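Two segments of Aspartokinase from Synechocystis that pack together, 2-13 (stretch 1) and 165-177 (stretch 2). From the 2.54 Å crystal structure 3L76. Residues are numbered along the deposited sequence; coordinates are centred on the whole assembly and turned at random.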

ATOM      1  N   ALA A   2      -6.159  15.549 -28.888  1.00 83.36           N
ATOM      2  CA  ALA A   2      -6.378  16.192 -27.600  1.00 89.75           C
ATOM      3  C   ALA A   2      -6.330  15.174 -26.467  1.00 86.78           C
ATOM      4  O   ALA A   2      -5.316  15.066 -25.780  1.00104.32           O
ATOM      5  CB  ALA A   2      -7.701  16.948 -27.593  1.00106.99           C
ATOM      6  N   LEU A   3      -7.418  14.423 -26.284  1.00 66.24           N
ATOM      7  CA  LEU A   3      -7.518  13.458 -25.179  1.00 60.71           C
ATOM      8  C   LEU A   3      -6.652  12.215 -25.372  1.00 73.52           C
ATOM      9  O   LEU A   3      -6.974  11.332 -26.173  1.00 81.35           O
ATOM     10  CB  LEU A   3      -8.967  13.043 -24.937  1.00 47.41           C
ATOM     11  CG  LEU A   3      -9.191  12.139 -23.725  1.00 65.24           C
ATOM     12  CD1 LEU A   3      -8.590  12.772 -22.481  1.00 55.65           C
ATOM     13  CD2 LEU A   3     -10.671  11.836 -23.520  1.00 53.12           C
ATOM     14  N   ILE A   4      -5.568  12.149 -24.605  1.00 62.08           N
ATOM     15  CA  ILE A   4      -4.566  11.104 -24.742  1.00 56.22           C
ATOM     16  C   ILE A   4      -4.401  10.344 -23.431  1.00 65.61           C
ATOM     17  O   ILE A   4      -4.187  10.955 -22.385  1.00 74.66           O
ATOM     18  CB  ILE A   4      -3.195  11.718 -25.101  1.00 61.25           C
ATOM     19  CG1 ILE A   4      -3.289  12.562 -26.369  1.00 56.63           C
ATOM     20  CG2 ILE A   4      -2.136  10.647 -25.251  1.00 47.17           C
ATOM     21  CD1 ILE A   4      -2.019  13.327 -26.671  1.00 58.33           C
ATOM     22  N   VAL A   5      -4.500   9.016 -23.481  1.00 62.62           N
ATOM     23  CA  VAL A   5      -4.148   8.199 -22.328  1.00 53.32           C
ATOM     24  C   VAL A   5      -2.726   7.688 -22.504  1.00 65.61           C
ATOM     25  O   VAL A   5      -2.431   7.014 -23.488  1.00 71.19           O
ATOM     26  CB  VAL A   5      -5.066   6.988 -22.175  1.00 53.16           C
ATOM     27  CG1 VAL A   5      -4.671   6.179 -20.927  1.00 46.00           C
ATOM     28  CG2 VAL A   5      -6.539   7.409 -22.121  1.00 30.97           C
ATOM     29  N   GLN A   6      -1.846   8.017 -21.563  1.00 65.79           N
ATOM     30  CA  GLN A   6      -0.476   7.509 -21.596  1.00 57.78           C
ATOM     31  C   GLN A   6      -0.224   6.517 -20.457  1.00 59.52           C
ATOM     32  O   GLN A   6      -0.776   6.653 -19.368  1.00 64.00           O
ATOM     33  CB  GLN A   6       0.539   8.652 -21.524  1.00 57.95           C
ATOM     34  CG  GLN A   6       0.418   9.689 -22.633  1.00 64.91           C
ATOM     35  CD  GLN A   6       1.509  10.747 -22.562  1.00 74.85           C
ATOM     36  OE1 GLN A   6       2.264  10.818 -21.589  1.00 82.82           O
ATOM     37  NE2 GLN A   6       1.595  11.575 -23.594  1.00 78.75           N
ATOM     38  N   LYS A   7       0.599   5.509 -20.722  1.00 58.87           N
ATOM     39  CA  LYS A   7       0.981   4.547 -19.695  1.00 59.60           C
ATOM     40  C   LYS A   7       2.488   4.416 -19.682  1.00 55.76           C
ATOM     41  O   LYS A   7       3.124   4.444 -20.729  1.00 63.98           O
ATOM     42  CB  LYS A   7       0.320   3.178 -19.909  1.00 35.87           C
ATOM     43  CG  LYS A   7       1.307   2.047 -20.187  1.00 69.93           C
ATOM     44  CD  LYS A   7       1.508   1.105 -18.992  1.00 49.90           C
ATOM     45  CE  LYS A   7       2.589   0.074 -19.320  1.00 60.76           C
ATOM     46  NZ  LYS A   7       2.732  -1.021 -18.322  1.00 74.46           N
ATOM     47  N   PHE A   8       3.049   4.295 -18.483  1.00 61.03           N
ATOM     48  CA  PHE A   8       4.488   4.175 -18.307  1.00 63.01           C
ATOM     49  C   PHE A   8       4.805   2.959 -17.461  1.00 72.09           C
ATOM     50  O   PHE A   8       4.285   2.807 -16.353  1.00 71.03           O
ATOM     51  CB  PHE A   8       5.052   5.432 -17.645  1.00 54.24           C
ATOM     52  CG  PHE A   8       4.948   6.667 -18.500  1.00 63.49           C
ATOM     53  CD1 PHE A   8       3.827   7.483 -18.436  1.00 61.66           C
ATOM     54  CD2 PHE A   8       5.971   7.011 -19.371  1.00 68.04           C
ATOM     55  CE1 PHE A   8       3.734   8.631 -19.220  1.00 63.20           C
ATOM     56  CE2 PHE A   8       5.883   8.151 -20.164  1.00 55.57           C
ATOM     57  CZ  PHE A   8       4.770   8.963 -20.090  1.00 50.77           C
ATOM     58  N   GLY A   9       5.660   2.092 -17.992  1.00 64.22           N
ATOM     59  CA  GLY A   9       6.026   0.867 -17.309  1.00 70.15           C
ATOM     60  C   GLY A   9       7.042   1.063 -16.199  1.00 70.55           C
ATOM     61  O   GLY A   9       7.551   2.165 -15.997  1.00 65.07           O
ATOM     62  N   GLY A  10       7.334  -0.024 -15.490  1.00 81.22           N
ATOM     63  CA  GLY A  10       8.246  -0.007 -14.361  1.00 62.79           C
ATOM     64  C   GLY A  10       9.569   0.682 -14.629  1.00 68.54           C
ATOM     65  O   GLY A  10       9.891   1.672 -13.985  1.00 83.71           O
ATOM     66  N   THR A  11      10.336   0.161 -15.581  1.00 75.80           N
ATOM     67  CA  THR A  11      11.660   0.698 -15.876  1.00 80.66           C
ATOM     68  C   THR A  11      11.633   2.188 -16.178  1.00 76.68           C
ATOM     69  O   THR A  11      12.543   2.920 -15.796  1.00 80.51           O
ATOM     70  CB  THR A  11      12.306  -0.024 -17.063  1.00 83.37           C
ATOM     71  OG1 THR A  11      11.442   0.072 -18.203  1.00101.11           O
ATOM     72  CG2 THR A  11      12.545  -1.486 -16.724  1.00 56.06           C
ATOM     73  N   SER A  12      10.587   2.628 -16.869  1.00 89.23           N
ATOM     74  CA  SER A  12      10.438   4.030 -17.231  1.00 94.21           C
ATOM     75  C   SER A  12      10.326   4.907 -15.987  1.00 89.95           C
ATOM     76  O   SER A  12      10.361   6.130 -16.073  1.00 72.46           O
ATOM     77  CB  SER A  12       9.200   4.215 -18.112  1.00 94.51           C
ATOM     78  OG  SER A  12       9.200   3.300 -19.195  1.00103.36           O
ATOM     79  N   VAL A  13      10.213   4.263 -14.831  1.00100.93           N
ATOM     80  CA  VAL A  13       9.904   4.936 -13.573  1.00104.86           C
ATOM     81  C   VAL A  13      10.742   4.357 -12.424  1.00 93.06           C
ATOM     82  O   VAL A  13      10.451   4.560 -11.249  1.00 75.85           O
ATOM     83  CB  VAL A  13       8.371   4.842 -13.293  1.00 85.66           C
ATOM     84  CG1 VAL A  13       8.039   4.890 -11.810  1.00 81.37           C
ATOM     85  CG2 VAL A  13       7.636   5.934 -14.048  1.00 66.07           C
ATOM     86  N   ALA A 165     -13.318   3.997 -22.319  1.00 45.70           N
ATOM     87  CA  ALA A 165     -14.386   4.623 -21.534  1.00 59.78           C
ATOM     88  C   ALA A 165     -14.473   6.160 -21.674  1.00 60.95           C
ATOM     89  O   ALA A 165     -15.553   6.750 -21.551  1.00 46.97           O
ATOM     90  CB  ALA A 165     -14.251   4.230 -20.072  1.00 43.91           C
ATOM     91  N   LEU A 166     -13.337   6.795 -21.942  1.00 47.03           N
ATOM     92  CA  LEU A 166     -13.267   8.242 -22.036  1.00 59.91           C
ATOM     93  C   LEU A 166     -13.345   8.737 -23.475  1.00 65.02           C
ATOM     94  O   LEU A 166     -13.296   9.938 -23.725  1.00 66.67           O
ATOM     95  CB  LEU A 166     -11.961   8.732 -21.413  1.00 58.43           C
ATOM     96  CG  LEU A 166     -11.729   8.301 -19.970  1.00 57.70           C
ATOM     97  CD1 LEU A 166     -10.359   8.726 -19.495  1.00 49.93           C
ATOM     98  CD2 LEU A 166     -12.808   8.869 -19.083  1.00 67.35           C
ATOM     99  N   LYS A 167     -13.459   7.814 -24.418  1.00 48.08           N
ATOM    100  CA  LYS A 167     -13.403   8.170 -25.827  1.00 63.18           C
ATOM    101  C   LYS A 167     -12.108   8.908 -26.145  1.00 66.44           C
ATOM    102  O   LYS A 167     -12.138   9.953 -26.782  1.00 69.52           O
ATOM    103  CB  LYS A 167     -14.597   9.038 -26.234  1.00 48.07           C
ATOM    104  CG  LYS A 167     -15.968   8.439 -25.936  1.00 58.52           C
ATOM    105  CD  LYS A 167     -16.218   7.166 -26.727  1.00 91.48           C
ATOM    106  CE  LYS A 167     -17.562   6.546 -26.370  1.00110.88           C
ATOM    107  NZ  LYS A 167     -17.809   5.299 -27.147  1.00122.74           N
ATOM    108  N   ALA A 168     -10.975   8.361 -25.707  1.00 62.03           N
ATOM    109  CA  ALA A 168      -9.673   8.961 -25.998  1.00 60.88           C
ATOM    110  C   ALA A 168      -9.335   8.851 -27.479  1.00 55.53           C
ATOM    111  O   ALA A 168      -9.718   7.896 -28.155  1.00 67.45           O
ATOM    112  CB  ALA A 168      -8.578   8.329 -25.150  1.00 43.77           C
ATOM    113  N   ASP A 169      -8.602   9.838 -27.976  1.00 66.54           N
ATOM    114  CA  ASP A 169      -8.236   9.881 -29.382  1.00 59.77           C
ATOM    115  C   ASP A 169      -7.238   8.793 -29.701  1.00 73.77           C
ATOM    116  O   ASP A 169      -7.303   8.163 -30.758  1.00 93.25           O
ATOM    117  CB  ASP A 169      -7.677  11.258 -29.741  1.00 72.78           C
ATOM    118  CG  ASP A 169      -8.709  12.360 -29.575  1.00 83.97           C
ATOM    119  OD1 ASP A 169      -9.750  12.311 -30.263  1.00 69.13           O
ATOM    120  OD2 ASP A 169      -8.487  13.274 -28.754  1.00 96.93           O
ATOM    121  N   PHE A 170      -6.309   8.574 -28.778  1.00 61.25           N
ATOM    122  CA  PHE A 170      -5.419   7.420 -28.859  1.00 81.50           C
ATOM    123  C   PHE A 170      -4.788   7.094 -27.512  1.00 62.62           C
ATOM    124  O   PHE A 170      -4.995   7.805 -26.533  1.00 63.85           O
ATOM    125  CB  PHE A 170      -4.350   7.601 -29.943  1.00 80.60           C
ATOM    126  CG  PHE A 170      -3.639   8.917 -29.883  1.00 71.72           C
ATOM    127  CD1 PHE A 170      -2.385   9.010 -29.300  1.00 87.03           C
ATOM    128  CD2 PHE A 170      -4.218  10.057 -30.419  1.00 69.49           C
ATOM    129  CE1 PHE A 170      -1.716  10.225 -29.243  1.00 86.14           C
ATOM    130  CE2 PHE A 170      -3.560  11.276 -30.367  1.00 88.13           C
ATOM    131  CZ  PHE A 170      -2.305  11.361 -29.779  1.00 84.99           C
ATOM    132  N   CYS A 171      -4.033   6.002 -27.477  1.00 60.17           N
ATOM    133  CA  CYS A 171      -3.454   5.497 -26.248  1.00 52.67           C
ATOM    134  C   CYS A 171      -2.008   5.102 -26.510  1.00 56.35           C
ATOM    135  O   CYS A 171      -1.728   4.341 -27.429  1.00 74.11           O
ATOM    136  CB  CYS A 171      -4.261   4.294 -25.749  1.00 58.46           C
ATOM    137  SG  CYS A 171      -3.514   3.403 -24.390  1.00 54.05           S
ATOM    138  N   GLU A 172      -1.092   5.626 -25.701  1.00 60.33           N
ATOM    139  CA  GLU A 172       0.336   5.395 -25.901  1.00 54.05           C
ATOM    140  C   GLU A 172       0.933   4.579 -24.769  1.00 60.20           C
ATOM    141  O   GLU A 172       0.748   4.923 -23.605  1.00 54.54           O
ATOM    142  CB  GLU A 172       1.064   6.728 -25.996  1.00 57.76           C
ATOM    143  CG  GLU A 172       0.405   7.727 -26.930  1.00 71.98           C
ATOM    144  CD  GLU A 172       1.191   9.024 -27.050  1.00 64.21           C
ATOM    145  OE1 GLU A 172       2.253   9.031 -27.699  1.00 59.80           O
ATOM    146  OE2 GLU A 172       0.741  10.044 -26.506  1.00 66.30           O
ATOM    147  N   ILE A 173       1.641   3.501 -25.111  1.00 63.34           N
ATOM    148  CA  ILE A 173       2.313   2.665 -24.116  1.00 63.26           C
ATOM    149  C   ILE A 173       3.805   2.936 -24.144  1.00 72.48           C
ATOM    150  O   ILE A 173       4.477   2.618 -25.124  1.00 68.87           O
ATOM    151  CB  ILE A 173       2.116   1.164 -24.381  1.00 63.37           C
ATOM    152  CG1 ILE A 173       0.637   0.835 -24.595  1.00 65.31           C
ATOM    153  CG2 ILE A 173       2.705   0.346 -23.236  1.00 46.96           C
ATOM    154  CD1 ILE A 173      -0.191   0.872 -23.342  1.00 73.18           C
ATOM    155  N   TYR A 174       4.326   3.513 -23.065  1.00 60.49           N
ATOM    156  CA  TYR A 174       5.742   3.858 -22.996  1.00 60.35           C
ATOM    157  C   TYR A 174       6.552   2.793 -22.282  1.00 68.63           C
ATOM    158  O   TYR A 174       6.109   2.216 -21.288  1.00 72.69           O
ATOM    159  CB  TYR A 174       5.942   5.229 -22.341  1.00 71.52           C
ATOM    160  CG  TYR A 174       5.447   6.363 -23.201  1.00 54.52           C
ATOM    161  CD1 TYR A 174       4.126   6.781 -23.135  1.00 58.89           C
ATOM    162  CD2 TYR A 174       6.291   6.998 -24.099  1.00 54.02           C
ATOM    163  CE1 TYR A 174       3.662   7.818 -23.923  1.00 61.85           C
ATOM    164  CE2 TYR A 174       5.835   8.039 -24.898  1.00 63.40           C
ATOM    165  CZ  TYR A 174       4.518   8.445 -24.799  1.00 64.34           C
ATOM    166  OH  TYR A 174       4.047   9.465 -25.583  1.00 58.60           O
ATOM    167  N   THR A 175       7.748   2.543 -22.802  1.00 69.24           N
ATOM    168  CA  THR A 175       8.568   1.440 -22.335  1.00 75.46           C
ATOM    169  C   THR A 175      10.023   1.647 -22.735  1.00 77.83           C
ATOM    170  O   THR A 175      10.347   2.615 -23.421  1.00 86.91           O
ATOM    171  CB  THR A 175       8.058   0.112 -22.910  1.00 76.51           C
ATOM    172  OG1 THR A 175       8.960  -0.938 -22.549  1.00 87.93           O
ATOM    173  CG2 THR A 175       7.945   0.197 -24.431  1.00 48.86           C
ATOM    174  N   ASP A 176      10.898   0.749 -22.288  1.00 90.92           N
ATOM    175  CA  ASP A 176      12.317   0.809 -22.644  1.00 91.74           C
ATOM    176  C   ASP A 176      12.607   0.042 -23.927  1.00 76.38           C
ATOM    177  O   ASP A 176      13.448  -0.842 -23.951  1.00 71.39           O
ATOM    178  CB  ASP A 176      13.206   0.309 -21.497  1.00 89.06           C
ATOM    179  CG  ASP A 176      12.772  -1.046 -20.945  1.00 87.21           C
ATOM    180  OD1 ASP A 176      11.643  -1.498 -21.227  1.00 75.93           O
ATOM    181  OD2 ASP A 176      13.569  -1.660 -20.210  1.00 90.25           O
ATOM    182  N   VAL A 177      11.896   0.404 -24.986  1.00 82.35           N
ATOM    183  CA  VAL A 177      11.991  -0.257 -26.278  1.00 77.78           C
ATOM    184  C   VAL A 177      11.336   0.657 -27.304  1.00 77.92           C
ATOM    185  O   VAL A 177      10.272   1.218 -27.044  1.00 90.71           O
ATOM    186  CB  VAL A 177      11.269  -1.623 -26.261  1.00 72.58           C
ATOM    187  CG1 VAL A 177      10.530  -1.861 -27.561  1.00 50.04           C
ATOM    188  CG2 VAL A 177      12.251  -2.742 -25.969  1.00 63.67           C
TER

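How does Y174 meet the first stretch? Its backbone is bonded to the first stretch through both N and O: Y174 N donates to K7 O at 2.8 Å, and Y174 O accepts a weak bond from G9 N at 3.3 Å. Its ring lies nearly parallel to that of F8, planes at 13° and centroids 4.7 Å apart, but the two are slid so far that they barely overlap. F8 CD2 also comes 3.5 Å from Y174 CB.

How does L3 fill its place? Its CA-to-CB bond points sideways, and its side chain packs against L166 and A168, with L3 CD2 4.0 Å from L166 CB and L3 CG 4.1 Å from A168 CB. The backbone meets D169 twice: D169 N donates to L3 O at 2.9 Å, while L3 N makes a weak bond to D169 OD2, also 2.9 Å long but bent to 124°.

What does V5 contribute? It sits in the parallel ladder, where V5 O accepts from E172 N at 2.9 Å and V5 N bonds weakly to F170 O at 3.3 Å. That register puts its side chain on the same face as C171, and V5 CG2 packs 3.8 Å from A168 CB.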